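Local coordinates for folylpolyglutamate synthase protein FOLC (Mycobacterium tuberculosis, PDB 2VOS) that probably adds glutamate to dihydropteroate and lengthens the polyglutamate tail of tetrahydrofolate, spending ATP in each step, at residues T347-A352 and F370-L375. Sequence-based numbering, arbitrary orientation.
Sequences TVFIDA and FDFRFL. With ADP (adenosine-5'-diphosphate), chain B.
The Phe349 ring turns its edge to one face of Phe370, a T-shaped pair with centroids 5.1 Å apart and planes at 76°, its CZ standing 3.5 Å from CZ of Phe370. A neighbouring corner of the same edge, CE1, lies 3.5 Å from CZ of Phe372 but comes in obliquely to that ring, while Thr347 approaches the edge of the Phe372 ring and Leu375 CD2 rests over one face of it. The motif is a beta-alpha-beta crossover in the C-terminal Mur ligase domain: strand 347-350 leads through helix 356-368 into strand 374-379, with strand 464-469 between the two in the sheet, so side chains rather than backbone bonds bridge the gap. Phenylalanine suits position 349, since a broad, flat, apolar ring can reach two rings beyond the strand and still pack on Leu366 of the crossover helix. With CG anti to the carbonyl carbon (chi1 -78°), it brings CE1 and CZ to both. Thr347, partly exposed, suits the cluster's border: CB and CG2 pack on Phe372 (CB 3.9 Å from CE2), while OG1 lies in that ring's plane. Phe370 has a second edge-to-face partner in His294. Further along the chain Asp351 faces the nucleotide; a short carboxylate suits this place, accepting Leu339 N at OD1 and Ala353 N at OD2, which hold it toward the ribose, where ADP O2' donates to OD2 at 2.9 Å.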
ATOM      1  N   THR A 347      13.518 -19.321   6.585  1.00 39.88           N
ATOM      2  CA  THR A 347      12.664 -18.407   5.883  1.00 40.56           C
ATOM      3  C   THR A 347      12.674 -17.028   6.556  1.00 41.20           C
ATOM      4  O   THR A 347      12.566 -16.926   7.758  1.00 42.27           O
ATOM      5  CB  THR A 347      11.227 -18.938   5.852  1.00 40.07           C
ATOM      6  OG1 THR A 347      11.227 -20.192   5.138  1.00 41.25           O
ATOM      7  CG2 THR A 347      10.318 -17.922   5.182  1.00 39.60           C
ATOM      8  N   VAL A 348      12.843 -15.980   5.769  1.00 41.38           N
ATOM      9  CA  VAL A 348      12.726 -14.611   6.261  1.00 40.96           C
ATOM     10  C   VAL A 348      11.643 -13.984   5.398  1.00 41.90           C
ATOM     11  O   VAL A 348      11.720 -13.998   4.140  1.00 40.99           O
ATOM     12  CB  VAL A 348      14.005 -13.814   6.060  1.00 40.66           C
ATOM     13  CG1 VAL A 348      13.763 -12.300   6.430  1.00 42.30           C
ATOM     14  CG2 VAL A 348      15.190 -14.455   6.876  1.00 41.47           C
ATOM     15  N   PHE A 349      10.634 -13.447   6.087  1.00 41.50           N
ATOM     16  CA  PHE A 349       9.607 -12.654   5.417  1.00 41.77           C
ATOM     17  C   PHE A 349       9.799 -11.223   5.767  1.00 43.12           C
ATOM     18  O   PHE A 349      10.237 -10.911   6.892  1.00 42.82           O
ATOM     19  CB  PHE A 349       8.238 -12.994   5.978  1.00 41.08           C
ATOM     20  CG  PHE A 349       7.693 -14.271   5.464  1.00 42.57           C
ATOM     21  CD1 PHE A 349       7.788 -15.439   6.223  1.00 49.51           C
ATOM     22  CD2 PHE A 349       7.056 -14.311   4.255  1.00 45.34           C
ATOM     23  CE1 PHE A 349       7.243 -16.612   5.734  1.00 49.08           C
ATOM     24  CE2 PHE A 349       6.516 -15.518   3.773  1.00 50.75           C
ATOM     25  CZ  PHE A 349       6.602 -16.634   4.548  1.00 46.98           C
ATOM     26  N   ILE A 350       9.400 -10.343   4.857  1.00 40.40           N
ATOM     27  CA  ILE A 350       9.222  -8.969   5.240  1.00 41.47           C
ATOM     28  C   ILE A 350       7.765  -8.652   4.963  1.00 42.90           C
ATOM     29  O   ILE A 350       7.189  -9.156   3.973  1.00 41.62           O
ATOM     30  CB  ILE A 350      10.131  -7.986   4.426  1.00 41.04           C
ATOM     31  CG1 ILE A 350       9.818  -8.077   2.892  1.00 39.96           C
ATOM     32  CG2 ILE A 350      11.637  -8.183   4.808  1.00 40.38           C
ATOM     33  CD1 ILE A 350      10.613  -7.018   2.007  1.00 40.94           C
ATOM     34  N   ASP A 351       7.187  -7.799   5.811  1.00 42.78           N
ATOM     35  CA  ASP A 351       5.810  -7.407   5.689  1.00 42.39           C
ATOM     36  C   ASP A 351       5.599  -6.010   6.262  1.00 42.76           C
ATOM     37  O   ASP A 351       6.019  -5.712   7.396  1.00 42.95           O
ATOM     38  CB  ASP A 351       4.869  -8.419   6.344  1.00 44.53           C
ATOM     39  CG  ASP A 351       3.399  -8.158   5.938  1.00 45.55           C
ATOM     40  OD1 ASP A 351       2.957  -8.523   4.846  1.00 52.15           O
ATOM     41  OD2 ASP A 351       2.701  -7.490   6.663  1.00 50.37           O
ATOM     42  N   ALA A 352       4.931  -5.150   5.494  1.00 43.51           N
ATOM     43  CA  ALA A 352       4.713  -3.767   5.852  1.00 43.18           C
ATOM     44  C   ALA A 352       3.616  -3.583   6.944  1.00 45.17           C
ATOM     45  O   ALA A 352       3.320  -2.424   7.296  1.00 46.38           O
ATOM     46  CB  ALA A 352       4.300  -2.966   4.601  1.00 43.49           C
ATOM     47  N   PHE A 370       1.402 -21.857   5.990  1.00 43.35           N
ATOM     48  CA  PHE A 370       2.748 -22.369   6.213  1.00 42.32           C
ATOM     49  C   PHE A 370       2.676 -23.259   7.423  1.00 44.03           C
ATOM     50  O   PHE A 370       1.668 -23.315   8.125  1.00 42.22           O
ATOM     51  CB  PHE A 370       3.693 -21.241   6.490  1.00 41.52           C
ATOM     52  CG  PHE A 370       3.794 -20.264   5.360  1.00 42.42           C
ATOM     53  CD1 PHE A 370       4.714 -20.451   4.341  1.00 42.43           C
ATOM     54  CD2 PHE A 370       2.953 -19.150   5.293  1.00 40.52           C
ATOM     55  CE1 PHE A 370       4.807 -19.557   3.258  1.00 44.47           C
ATOM     56  CE2 PHE A 370       3.058 -18.263   4.197  1.00 39.33           C
ATOM     57  CZ  PHE A 370       3.966 -18.481   3.196  1.00 39.59           C
ATOM     58  N   ASP A 371       3.745 -23.976   7.677  1.00 46.41           N
ATOM     59  CA  ASP A 371       3.763 -24.869   8.825  1.00 48.36           C
ATOM     60  C   ASP A 371       5.059 -24.617   9.571  1.00 48.42           C
ATOM     61  O   ASP A 371       5.975 -25.439   9.497  1.00 48.59           O
ATOM     62  CB  ASP A 371       3.754 -26.312   8.340  1.00 49.40           C
ATOM     63  CG  ASP A 371       3.567 -27.304   9.488  1.00 53.77           C
ATOM     64  OD1 ASP A 371       3.339 -26.869  10.666  1.00 55.39           O
ATOM     65  OD2 ASP A 371       3.607 -28.512   9.179  1.00 58.09           O
ATOM     66  N   PHE A 372       5.166 -23.477  10.243  1.00 48.42           N
ATOM     67  CA  PHE A 372       6.418 -23.156  10.917  1.00 48.34           C
ATOM     68  C   PHE A 372       6.385 -23.797  12.279  1.00 49.06           C
ATOM     69  O   PHE A 372       5.319 -23.884  12.893  1.00 49.42           O
ATOM     70  CB  PHE A 372       6.557 -21.653  11.052  1.00 48.53           C
ATOM     71  CG  PHE A 372       6.867 -20.980   9.755  1.00 48.43           C
ATOM     72  CD1 PHE A 372       5.926 -20.198   9.118  1.00 47.82           C
ATOM     73  CD2 PHE A 372       8.093 -21.157   9.173  1.00 48.23           C
ATOM     74  CE1 PHE A 372       6.219 -19.584   7.902  1.00 46.29           C
ATOM     75  CE2 PHE A 372       8.393 -20.545   7.931  1.00 50.52           C
ATOM     76  CZ  PHE A 372       7.442 -19.777   7.304  1.00 47.63           C
ATOM     77  N   ARG A 373       7.523 -24.295  12.737  1.00 48.56           N
ATOM     78  CA  ARG A 373       7.580 -24.789  14.103  1.00 48.27           C
ATOM     79  C   ARG A 373       8.081 -23.681  15.079  1.00 48.16           C
ATOM     80  O   ARG A 373       7.883 -23.767  16.275  1.00 47.92           O
ATOM     81  CB  ARG A 373       8.422 -26.085  14.172  1.00 48.66           C
ATOM     82  N   PHE A 374       8.692 -22.622  14.552  1.00 46.76           N
ATOM     83  CA  PHE A 374       9.262 -21.577  15.392  1.00 45.78           C
ATOM     84  C   PHE A 374       9.370 -20.326  14.535  1.00 44.54           C
ATOM     85  O   PHE A 374       9.923 -20.383  13.451  1.00 43.82           O
ATOM     86  CB  PHE A 374      10.652 -21.990  15.887  1.00 46.11           C
ATOM     87  CG  PHE A 374      11.261 -21.025  16.867  1.00 46.48           C
ATOM     88  CD1 PHE A 374      10.930 -21.074  18.212  1.00 48.52           C
ATOM     89  CD2 PHE A 374      12.182 -20.091  16.441  1.00 47.88           C
ATOM     90  CE1 PHE A 374      11.494 -20.177  19.114  1.00 48.39           C
ATOM     91  CE2 PHE A 374      12.735 -19.183  17.331  1.00 48.57           C
ATOM     92  CZ  PHE A 374      12.402 -19.238  18.674  1.00 49.14           C
ATOM     93  N   LEU A 375       8.807 -19.222  15.013  1.00 43.45           N
ATOM     94  CA  LEU A 375       8.877 -17.936  14.303  1.00 42.80           C
ATOM     95  C   LEU A 375       9.347 -16.826  15.268  1.00 43.03           C
ATOM     96  O   LEU A 375       8.832 -16.716  16.402  1.00 42.96           O
ATOM     97  CB  LEU A 375       7.497 -17.563  13.783  1.00 42.50           C
ATOM     98  CG  LEU A 375       6.978 -18.239  12.544  1.00 43.92           C
ATOM     99  CD1 LEU A 375       5.635 -17.618  12.179  1.00 43.43           C
ATOM    100  CD2 LEU A 375       7.963 -18.038  11.389  1.00 39.51           C
TER
HETATM  101  PB  ADP B1490      -1.975   0.167   1.913  1.00 32.04           P
HETATM  102  O1B ADP B1490      -1.408   0.682   0.615  1.00 29.25           O
HETATM  103  O2B ADP B1490      -1.185   0.605   3.114  1.00 33.59           O
HETATM  104  O3B ADP B1490      -3.457   0.300   2.091  1.00 30.87           O
HETATM  105  PA  ADP B1490      -0.749  -2.449   1.247  1.00 32.77           P
HETATM  106  O1A ADP B1490       0.589  -1.727   1.193  1.00 31.51           O
HETATM  107  O2A ADP B1490      -1.264  -3.405   0.183  1.00 26.12           O
HETATM  108  O3A ADP B1490      -1.902  -1.456   1.853  1.00 31.81           O
HETATM  109  O5' ADP B1490      -0.562  -3.417   2.539  1.00 35.29           O
HETATM  110  C5' ADP B1490       0.031  -3.021   3.784  1.00 33.51           C
HETATM  111  C4' ADP B1490      -0.083  -4.254   4.708  1.00 39.19           C
HETATM  112  O4' ADP B1490      -1.490  -4.511   4.976  1.00 34.70           O
HETATM  113  C3' ADP B1490       0.359  -5.567   4.066  1.00 41.59           C
HETATM  114  O3' ADP B1490       1.673  -5.908   4.458  1.00 47.10           O
HETATM  115  C2' ADP B1490      -0.505  -6.674   4.602  1.00 42.55           C
HETATM  116  O2' ADP B1490      -0.014  -6.976   5.953  1.00 48.77           O
HETATM  117  C1' ADP B1490      -1.779  -5.930   4.909  1.00 37.44           C
HETATM  118  N9  ADP B1490      -2.867  -6.015   3.894  1.00 34.80           N
HETATM  119  C8  ADP B1490      -2.875  -5.740   2.546  1.00 32.19           C
HETATM  120  N7  ADP B1490      -4.137  -5.906   2.049  1.00 31.85           N
HETATM  121  C5  ADP B1490      -4.950  -6.176   3.112  1.00 31.30           C
HETATM  122  C6  ADP B1490      -6.380  -6.422   3.325  1.00 33.48           C
HETATM  123  N6  ADP B1490      -7.245  -6.410   2.289  1.00 30.42           N
HETATM  124  N1  ADP B1490      -6.758  -6.712   4.576  1.00 30.70           N
HETATM  125  C2  ADP B1490      -5.944  -6.803   5.659  1.00 31.87           C
HETATM  126  N3  ADP B1490      -4.611  -6.560   5.562  1.00 32.58           N
HETATM  127  C4  ADP B1490      -4.109  -6.269   4.317  1.00 34.00           C